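Local coordinates for protein isoaspartyl dipeptidase (Fervidobacterium islandicum, PDB 7CDH) that probably hydrolyses isoaspartyl (beta-aspartyl) dipeptides as a zinc-dependent M38 metallopeptidase of the amidohydrolase family, with a likely role in protein repair, at residues A[266-271]-A[280-285]; A[312-317]-A[329-334]; A[230-235]-A[245-250]; A[59-64]-A[221-226]. All coordinates share one frame; numbering follows the deposited sequence.

Contact 1: A[266-271]-A[280-285]. With ZN (zinc ion), chain L.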
# COMPACT_ATOMS: atom_id res chain seq x y z
N ASP A 266 44.34 7.83 25.21
CA ASP A 266 44.96 9.12 24.79
C ASP A 266 43.85 10.15 24.62
O ASP A 266 44.00 11.29 25.11
CB ASP A 266 45.78 8.95 23.52
CG ASP A 266 46.90 7.93 23.68
OD1 ASP A 266 47.63 8.00 24.73
OD2 ASP A 266 47.01 7.04 22.78
N ALA A 267 42.78 9.77 23.94
CA ALA A 267 41.65 10.67 23.64
C ALA A 267 41.11 11.27 24.95
O ALA A 267 40.90 12.49 25.01
CB ALA A 267 40.61 9.89 22.87
N ILE A 268 40.86 10.45 25.95
CA ILE A 268 40.24 10.89 27.23
C ILE A 268 41.20 11.85 27.97
O ILE A 268 40.72 12.82 28.62
CB ILE A 268 39.86 9.66 28.09
CG1 ILE A 268 38.66 8.95 27.47
CG2 ILE A 268 39.62 10.02 29.56
CD1 ILE A 268 38.32 7.64 28.14
N CYS A 269 42.50 11.57 27.90
CA CYS A 269 43.55 12.35 28.59
C CYS A 269 43.66 13.72 27.92
O CYS A 269 43.67 14.72 28.64
CB CYS A 269 44.88 11.61 28.62
SG CYS A 269 44.82 10.20 29.75
N GLU A 270 43.63 13.75 26.60
CA GLU A 270 43.61 15.03 25.86
C GLU A 270 42.35 15.80 26.23
O GLU A 270 42.47 17.02 26.42
CB GLU A 270 43.70 14.80 24.36
CG GLU A 270 43.75 16.10 23.57
CD GLU A 270 44.14 15.93 22.10
OE1 GLU A 270 44.64 14.84 21.75
OE2 GLU A 270 43.95 16.91 21.32
N ALA A 271 41.19 15.15 26.34
CA ALA A 271 39.93 15.90 26.56
C ALA A 271 39.97 16.56 27.94
O ALA A 271 39.50 17.72 28.05
CB ALA A 271 38.71 15.01 26.36
N VAL A 280 32.35 14.06 26.70
CA VAL A 280 32.93 12.78 26.22
C VAL A 280 32.19 11.65 26.88
O VAL A 280 31.95 11.75 28.08
CB VAL A 280 34.43 12.72 26.49
CG1 VAL A 280 34.94 11.29 26.36
CG2 VAL A 280 35.16 13.63 25.52
N THR A 281 31.74 10.66 26.10
CA THR A 281 31.21 9.39 26.64
C THR A 281 32.10 8.29 26.08
O THR A 281 32.80 8.55 25.12
CB THR A 281 29.71 9.19 26.35
OG1 THR A 281 29.59 9.04 24.94
CG2 THR A 281 28.83 10.33 26.82
N ILE A 282 32.09 7.13 26.71
CA ILE A 282 32.58 5.88 26.08
C ILE A 282 31.44 4.84 26.01
O ILE A 282 30.45 4.89 26.81
CB ILE A 282 33.80 5.35 26.84
CG1 ILE A 282 33.48 5.00 28.29
CG2 ILE A 282 34.94 6.35 26.73
CD1 ILE A 282 34.54 4.15 28.96
N SER A 283 31.61 3.89 25.08
CA SER A 283 30.66 2.77 24.86
C SER A 283 31.42 1.51 24.44
O SER A 283 32.48 1.62 23.79
CB SER A 283 29.62 3.19 23.84
OG SER A 283 30.21 3.36 22.56
N SER A 284 30.90 0.34 24.78
CA SER A 284 31.56 -0.96 24.47
C SER A 284 31.46 -1.23 22.99
O SER A 284 32.42 -1.82 22.42
CB SER A 284 30.97 -2.08 25.23
OG SER A 284 29.56 -2.08 25.11
N ASP A 285 30.33 -0.85 22.39
CA ASP A 285 29.88 -1.43 21.10
C ASP A 285 29.74 -2.95 21.30
O ASP A 285 30.23 -3.72 20.47
CB ASP A 285 30.89 -1.09 20.00
CG ASP A 285 30.24 -1.06 18.64
OD1 ASP A 285 29.03 -1.17 18.62
OD2 ASP A 285 30.95 -0.88 17.62
ZN ZN L . 27.79 -0.15 16.87
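Val280 begins strand 280-283 and meets Ala271 of helix 264-273. Its CG2 methyl lies 3.9 Å from Ala271 CB, so one branch of the valine does the touching. CG1 is the branch that stands anti to the backbone N (chi1 164°), and this sends CG2 to the other position, beside that nitrogen, where it faces the helix. The carbonyl of Val280 is engaged elsewhere, by Asn334 ND2. Thr281 turns its side chain away from the helix and hydrogen bonds through OG1 to Tyr221 and Asp246. Ile282 turns back. Its CG2 methyl is 3.9 Å from CD1 of Ile268, and the two side chains cross at about a right angle. Ile268 reaches this point with the far end of its longer branch. Leu247 of the neighbouring strand touches both isoleucines. Ser283 hydrogen bonds through OG to Asp246 OD2. Beyond the strand end, Ser284 OG bonds to Asp59. Asp285 then places OD1 2.4 Å from a zinc ion, which His61, His63 and Glu156 also bind. The strand thus has two chemistries. Val280 and Ile282 form an apolar face under helix 264-273, with no hydrogen bond across the contact. The other face and the C-terminal end are polar, and they lead to the metal of a TIM-barrel active site.

Contact 2: A[312-317]-A[329-334]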
# COMPACT_ATOMS: atom_id res chain seq x y z
N TYR A 312 36.98 -1.70 32.17
CA TYR A 312 38.38 -1.89 31.74
C TYR A 312 38.96 -0.52 31.36
O TYR A 312 40.11 -0.24 31.76
CB TYR A 312 38.45 -2.89 30.58
CG TYR A 312 39.84 -3.17 30.09
CD1 TYR A 312 40.69 -4.02 30.77
CD2 TYR A 312 40.31 -2.59 28.94
CE1 TYR A 312 41.97 -4.29 30.30
CE2 TYR A 312 41.58 -2.84 28.46
CZ TYR A 312 42.41 -3.70 29.14
OH TYR A 312 43.65 -3.93 28.64
N THR A 313 38.23 0.26 30.57
CA THR A 313 38.71 1.54 29.97
C THR A 313 38.85 2.56 31.11
O THR A 313 39.87 3.20 31.17
CB THR A 313 37.86 2.01 28.77
OG1 THR A 313 38.03 1.04 27.73
CG2 THR A 313 38.25 3.37 28.24
N ILE A 314 37.91 2.61 32.04
CA ILE A 314 37.99 3.48 33.25
C ILE A 314 39.26 3.13 34.05
O ILE A 314 39.99 4.06 34.46
CB ILE A 314 36.70 3.35 34.07
CG1 ILE A 314 35.52 3.98 33.33
CG2 ILE A 314 36.87 3.95 35.46
CD1 ILE A 314 34.19 3.59 33.92
N ARG A 315 39.55 1.85 34.25
CA ARG A 315 40.74 1.38 34.99
C ARG A 315 42.01 1.81 34.24
O ARG A 315 42.99 2.19 34.92
CB ARG A 315 40.69 -0.12 35.23
CG ARG A 315 39.75 -0.52 36.35
CD ARG A 315 39.82 -1.99 36.66
NE ARG A 315 41.05 -2.27 37.39
CZ ARG A 315 41.33 -3.42 38.00
NH1 ARG A 315 40.48 -4.43 37.98
NH2 ARG A 315 42.48 -3.56 38.65
N LYS A 316 42.02 1.82 32.91
CA LYS A 316 43.24 2.23 32.17
C LYS A 316 43.48 3.73 32.32
O LYS A 316 44.65 4.15 32.30
CB LYS A 316 43.20 1.82 30.70
CG LYS A 316 43.51 0.35 30.42
CD LYS A 316 44.73 -0.20 31.11
CE LYS A 316 45.31 -1.40 30.39
NZ LYS A 316 45.92 -2.39 31.32
N VAL A 317 42.43 4.53 32.48
CA VAL A 317 42.57 6.01 32.60
C VAL A 317 43.08 6.34 34.02
O VAL A 317 43.99 7.17 34.15
CB VAL A 317 41.28 6.74 32.20
CG1 VAL A 317 41.41 8.26 32.33
CG2 VAL A 317 40.88 6.38 30.78
N LYS A 329 32.71 10.40 34.87
CA LYS A 329 31.78 11.26 34.11
C LYS A 329 31.44 10.60 32.78
O LYS A 329 30.32 10.82 32.33
CB LYS A 329 32.39 12.64 33.86
CG LYS A 329 32.47 13.53 35.09
CD LYS A 329 33.17 14.83 34.77
CE LYS A 329 33.15 15.80 35.92
NZ LYS A 329 33.54 17.14 35.44
N ILE A 330 32.38 9.85 32.19
CA ILE A 330 32.26 9.32 30.80
C ILE A 330 31.23 8.18 30.71
O ILE A 330 30.82 7.84 29.58
CB ILE A 330 33.63 8.87 30.27
CG1 ILE A 330 34.20 7.71 31.07
CG2 ILE A 330 34.58 10.04 30.18
CD1 ILE A 330 35.61 7.35 30.64
N SER A 331 30.90 7.59 31.84
CA SER A 331 30.04 6.40 31.97
C SER A 331 28.93 6.65 32.99
O SER A 331 28.17 5.74 33.20
CB SER A 331 30.84 5.18 32.34
OG SER A 331 31.75 4.90 31.29
N THR A 332 28.79 7.85 33.52
CA THR A 332 27.71 8.13 34.48
C THR A 332 27.08 9.48 34.10
O THR A 332 26.04 9.50 33.48
CB THR A 332 28.22 7.99 35.93
OG1 THR A 332 29.18 9.00 36.30
CG2 THR A 332 28.83 6.63 36.19
N THR A 333 27.71 10.58 34.47
CA THR A 333 27.10 11.92 34.32
C THR A 333 26.86 12.19 32.83
O THR A 333 25.79 12.70 32.55
CB THR A 333 28.02 12.99 34.94
OG1 THR A 333 28.18 12.50 36.27
CG2 THR A 333 27.44 14.38 34.92
N ASN A 334 27.84 11.93 31.95
CA ASN A 334 27.77 12.42 30.55
C ASN A 334 26.67 11.66 29.78
O ASN A 334 25.84 12.29 29.13
CB ASN A 334 29.15 12.44 29.88
CG ASN A 334 30.11 13.41 30.52
OD1 ASN A 334 29.70 14.28 31.28
ND2 ASN A 334 31.40 13.26 30.24
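Ile314 of helix 309-318 packs on Ile330 and Ser331, two residues of the segment 329-334, on the outer side of the TIM barrel. Helix 309-318 follows the barrel strand 280-283. The backbone of Ile330 bonds to Ile282 of that strand, and the backbone of Ser331 bonds to Ile58 of strand 51-59. The segment 329-334 therefore bridges these two strands under the helix.

Ile314 has the largest buried surface of the three. Its longer branch does the work. CG1 lies beside the backbone N and anti to the carbonyl carbon (chi1 -69°), and from there the branch runs toward the bridge. CG1 itself is 4.3 Å from CD1 of Ile330. This is a loose apolar contact, and it joins the middle of one branch to the end of another. CD1 of Ile314 goes further and meets the side chain of Ser331. Leu57 of strand 51-59 also touches both Ile314 and Ser331.

Ile330 is nearly as well covered. It also packs on Ile268 of helix 264-273 and on Ile282. It thus lies among two helices and a strand. The two segments share no hydrogen bond, and their nearest CA atoms, in Ile314 and Ile330, are 8.5 Å apart. Side chains alone span that distance.

Ser331 is the small partner. CD1 of Ile314 rests 4.0 Å from Ser331 CB and 3.8 Å from Ser331 OG, so a methyl group lies against both the carbon and the hydroxyl oxygen of the serine.

Contact 3: A[230-235]-A[245-250]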
# COMPACT_ATOMS: atom_id res chain seq x y z
N LYS A 230 42.96 12.51 13.82
CA LYS A 230 42.36 13.55 12.95
C LYS A 230 40.85 13.62 13.26
O LYS A 230 40.32 14.74 13.49
CB LYS A 230 42.70 13.28 11.49
CG LYS A 230 42.26 14.37 10.52
CD LYS A 230 43.09 14.47 9.24
CE LYS A 230 42.29 14.94 8.03
NZ LYS A 230 41.77 13.80 7.24
N LEU A 231 40.16 12.48 13.35
CA LEU A 231 38.71 12.49 13.68
C LEU A 231 38.51 13.03 15.10
O LEU A 231 37.53 13.80 15.32
CB LEU A 231 38.10 11.09 13.55
CG LEU A 231 36.60 11.04 13.75
CD1 LEU A 231 35.90 12.12 12.94
CD2 LEU A 231 36.07 9.67 13.41
N PHE A 232 39.33 12.62 16.05
CA PHE A 232 39.16 13.05 17.46
C PHE A 232 39.35 14.56 17.58
O PHE A 232 38.57 15.21 18.32
CB PHE A 232 40.06 12.27 18.41
CG PHE A 232 39.92 12.75 19.82
CD1 PHE A 232 38.74 12.51 20.52
CD2 PHE A 232 40.92 13.49 20.44
CE1 PHE A 232 38.61 12.92 21.84
CE2 PHE A 232 40.77 13.93 21.74
CZ PHE A 232 39.63 13.63 22.44
N GLU A 233 40.27 15.15 16.81
CA GLU A 233 40.44 16.63 16.87
C GLU A 233 39.24 17.31 16.16
O GLU A 233 38.76 18.32 16.71
CB GLU A 233 41.90 17.00 16.59
CG GLU A 233 42.44 16.76 15.19
CD GLU A 233 43.95 17.01 15.06
OE1 GLU A 233 44.39 17.63 14.04
OE2 GLU A 233 44.70 16.60 16.00
N GLN A 234 38.62 16.73 15.13
CA GLN A 234 37.29 17.22 14.64
C GLN A 234 36.27 17.10 15.80
O GLN A 234 35.42 18.02 16.00
CB GLN A 234 36.85 16.44 13.40
CG GLN A 234 37.08 17.10 12.04
CD GLN A 234 35.99 16.72 11.03
OE1 GLN A 234 35.63 15.55 10.80
NE2 GLN A 234 35.40 17.74 10.40
N GLY A 235 36.36 16.03 16.60
CA GLY A 235 35.49 15.83 17.77
C GLY A 235 35.63 16.92 18.82
O GLY A 235 34.58 17.40 19.35
N ILE A 245 30.53 13.77 22.21
CA ILE A 245 31.08 12.73 21.31
C ILE A 245 31.20 11.45 22.13
O ILE A 245 31.31 11.56 23.35
CB ILE A 245 32.41 13.20 20.68
CG1 ILE A 245 33.54 13.30 21.71
CG2 ILE A 245 32.19 14.52 19.97
CD1 ILE A 245 34.88 13.70 21.13
N ASP A 246 31.16 10.29 21.46
CA ASP A 246 31.30 8.94 22.04
C ASP A 246 32.56 8.32 21.45
O ASP A 246 32.81 8.49 20.27
CB ASP A 246 30.08 8.05 21.80
CG ASP A 246 30.17 6.70 22.50
OD1 ASP A 246 30.37 6.69 23.72
OD2 ASP A 246 30.05 5.66 21.83
N LEU A 247 33.34 7.68 22.30
CA LEU A 247 34.61 7.01 21.96
C LEU A 247 34.39 5.52 22.23
O LEU A 247 33.77 5.16 23.28
CB LEU A 247 35.73 7.55 22.85
CG LEU A 247 35.84 9.07 22.97
CD1 LEU A 247 36.93 9.48 23.96
CD2 LEU A 247 36.10 9.71 21.61
N THR A 248 34.84 4.66 21.34
CA THR A 248 34.66 3.22 21.57
C THR A 248 35.67 2.82 22.64
O THR A 248 36.89 3.00 22.43
CB THR A 248 34.77 2.42 20.27
OG1 THR A 248 33.84 2.99 19.35
CG2 THR A 248 34.48 0.96 20.52
N ALA A 249 35.18 2.32 23.76
CA ALA A 249 35.99 1.77 24.85
C ALA A 249 37.09 0.85 24.30
O ALA A 249 36.87 0.14 23.30
CB ALA A 249 35.11 1.02 25.82
N LEU A 250 38.24 0.85 24.97
CA LEU A 250 39.31 -0.14 24.76
C LEU A 250 38.75 -1.50 25.17
O LEU A 250 38.12 -1.58 26.24
CB LEU A 250 40.52 0.27 25.59
CG LEU A 250 41.87 0.09 24.91
CD1 LEU A 250 42.00 1.06 23.76
CD2 LEU A 250 43.00 0.28 25.93
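Phe232 sets CD1 and CE1 of its ring against two aliphatic side chains of strand 245-248. Its CE1 is 3.9 Å from CD1 of Ile245, and its CD1 is 4.0 Å from CD2 of Leu247. Both methyls approach the ring obliquely. The side chains of Phe232 and Ile245 cross at about a right angle. The ring gets there because CG stands anti to the backbone N (chi1 178°), and this swings the ring over to the strand.

Ile245 has a second partner. Its CD1 also lies 4.0 Å from CA of Gly235, and its CG2 lies 3.8 Å from the carbonyl oxygen of Gly235. Gly235 has no side chain, and the isoleucine packs directly on the helix backbone. The CA atoms of these two residues are only 6.4 Å apart, while those of Phe232 and Leu247 are 8.8 Å apart. An alanine in place of Phe232 would probably open a gap over Ile245 and Leu247 and leave their methyls without the ring they pack on.

Further out, the ring also touches Ala267 and Glu270, so it joins its own helix to helix 264-273. Leu247 packs on Val280 of the next strand. Asp246 OD2 bonds to Thr223 OG1, which ties the strand to strand 220-223. The helix segment 230-235 runs nearly antiparallel to strand 245-248, at 153°. Helix 229-240, to which it belongs, follows strand 220-223 in the chain, and strand, helix and strand together form a beta-alpha-beta crossover of the TIM barrel.

Contact 4: A[59-64]-A[221-226]. With ZN (zinc ion), chain L; ZN (zinc ion), chain K.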
# COMPACT_ATOMS: atom_id res chain seq x y z
N ASP A 59 26.20 2.23 29.54
CA ASP A 59 26.82 1.93 28.22
C ASP A 59 25.83 2.39 27.16
O ASP A 59 24.82 1.74 26.92
CB ASP A 59 27.15 0.44 28.14
CG ASP A 59 28.03 0.05 26.97
OD1 ASP A 59 28.22 0.90 26.05
OD2 ASP A 59 28.52 -1.12 26.97
N PRO A 60 26.02 3.56 26.51
CA PRO A 60 25.01 4.08 25.58
C PRO A 60 25.03 3.52 24.15
O PRO A 60 24.39 4.07 23.27
CB PRO A 60 25.42 5.56 25.54
CG PRO A 60 26.94 5.47 25.56
CD PRO A 60 27.21 4.42 26.63
N HIS A 61 25.77 2.46 23.91
CA HIS A 61 25.87 1.85 22.56
C HIS A 61 26.21 0.35 22.64
O HIS A 61 27.40 0.01 22.65
CB HIS A 61 26.87 2.65 21.75
CG HIS A 61 26.95 2.18 20.34
ND1 HIS A 61 26.25 2.80 19.34
CD2 HIS A 61 27.60 1.14 19.79
CE1 HIS A 61 26.50 2.17 18.21
NE2 HIS A 61 27.29 1.13 18.46
N VAL A 62 25.17 -0.51 22.70
CA VAL A 62 25.30 -2.00 22.77
C VAL A 62 24.38 -2.67 21.74
O VAL A 62 23.20 -2.34 21.65
CB VAL A 62 24.99 -2.52 24.18
CG1 VAL A 62 25.16 -4.02 24.26
CG2 VAL A 62 25.88 -1.83 25.19
N HIS A 63 24.91 -3.59 20.96
CA HIS A 63 24.11 -4.42 20.04
C HIS A 63 23.52 -5.55 20.85
O HIS A 63 24.00 -6.62 20.70
CB HIS A 63 24.96 -4.88 18.86
CG HIS A 63 25.40 -3.71 18.04
ND1 HIS A 63 24.53 -3.02 17.24
CD2 HIS A 63 26.58 -3.07 17.93
CE1 HIS A 63 25.17 -2.03 16.63
NE2 HIS A 63 26.43 -2.03 17.04
N ILE A 64 22.51 -5.26 21.68
CA ILE A 64 21.94 -6.24 22.64
C ILE A 64 21.40 -7.49 21.92
O ILE A 64 21.39 -8.59 22.58
CB ILE A 64 20.89 -5.57 23.52
CG1 ILE A 64 19.66 -5.05 22.77
CG2 ILE A 64 21.54 -4.47 24.34
CD1 ILE A 64 18.58 -4.47 23.73
N TYR A 221 25.09 13.03 18.16
CA TYR A 221 25.87 12.20 19.08
C TYR A 221 26.66 11.25 18.22
O TYR A 221 26.23 10.13 18.01
CB TYR A 221 24.90 11.47 19.99
CG TYR A 221 25.53 10.68 21.10
CD1 TYR A 221 26.51 11.23 21.92
CD2 TYR A 221 25.09 9.41 21.38
CE1 TYR A 221 27.05 10.51 22.98
CE2 TYR A 221 25.63 8.67 22.42
CZ TYR A 221 26.61 9.22 23.22
OH TYR A 221 27.08 8.48 24.26
N PRO A 222 27.80 11.68 17.64
CA PRO A 222 28.64 10.79 16.85
C PRO A 222 29.41 9.80 17.73
O PRO A 222 29.77 10.20 18.78
CB PRO A 222 29.60 11.75 16.16
CG PRO A 222 29.75 12.88 17.15
CD PRO A 222 28.34 13.04 17.71
N THR A 223 29.68 8.58 17.26
CA THR A 223 30.52 7.58 17.98
C THR A 223 31.73 7.22 17.11
O THR A 223 31.82 7.75 15.99
CB THR A 223 29.67 6.39 18.47
OG1 THR A 223 30.52 5.55 19.27
CG2 THR A 223 29.06 5.59 17.34
N HIS A 224 32.61 6.35 17.61
CA HIS A 224 33.90 5.97 16.97
C HIS A 224 34.77 7.21 16.78
O HIS A 224 35.53 7.26 15.86
CB HIS A 224 33.69 5.24 15.63
CG HIS A 224 32.68 4.16 15.79
ND1 HIS A 224 32.78 3.24 16.81
CD2 HIS A 224 31.52 3.93 15.15
CE1 HIS A 224 31.72 2.47 16.79
NE2 HIS A 224 30.95 2.86 15.79
N MET A 225 34.63 8.18 17.65
CA MET A 225 35.31 9.49 17.51
C MET A 225 36.77 9.43 18.00
O MET A 225 37.44 10.40 17.76
CB MET A 225 34.50 10.54 18.25
CG MET A 225 33.21 10.81 17.50
SD MET A 225 33.46 11.33 15.78
CE MET A 225 34.21 12.94 16.04
N SER A 226 37.27 8.29 18.50
CA SER A 226 38.72 8.06 18.72
C SER A 226 39.31 7.17 17.62
O SER A 226 40.42 6.75 17.75
CB SER A 226 39.02 7.50 20.10
OG SER A 226 38.41 6.24 20.33
ZN ZN L . 27.79 -0.15 16.87
ZN ZN K . 29.27 1.69 14.68
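His61 and Thr223 face each other across the barrel interior, and the histidine can be followed out to a zinc ion. From CB, which points toward Thr223, the side chain runs to CG, held anti to the backbone N (chi1 -175°). ND1 is hydrogen-bonded elsewhere in the structure. CE1 is the ring atom nearest Thr223, 4.4 Å from its CG2, and the methyl comes at the ring obliquely. At the tip, NE2 binds the zinc at 2.1 Å.

His63 NE2 binds the same ion at 2.3 Å, and Asp285 and Glu156 complete the site. From the other segment, His224 NE2 binds a second zinc at 2.3 Å, with Glu156 and His195. Glu156 thus joins the two ions. CG2 of Thr223 also lies over one face of the His224 ring.

Before His61 in the chain, CG of Pro60 lies 3.3 Å from OH of Tyr221, and CB of Pro60 sits at the ring edge. The same OH hydrogen bonds to Thr281. His61-Val62-His63, at the end of the first barrel strand, is the HxH motif of the amidohydrolase family, and it supplies two ligands to one ion of the binuclear metal centre.

Overall arrangement
All four contacts are buried, and no other subunit touches them. Contacts 1, 2 and 3 lie in the outer layer of the barrel, where helices meet strands or the bridging segment, and their contacts are almost wholly apolar. Contact 4 lies inside; its direct touches are van der Waals, and each segment holds a different zinc ion. Contacts 1 and 3 share a sheet, since strands 245-248 and 280-283 are parallel neighbours. Contact 2 adjoins contact 1 through both hydrogen bonds and packing. Contacts 1 and 4 meet at one zinc ion, to which contact 1 gives one ligand and contact 4 gives two. Contact 3 reaches the second ion indirectly, through Thr248, whose OG1 hydrogen bonds to His224 ND1.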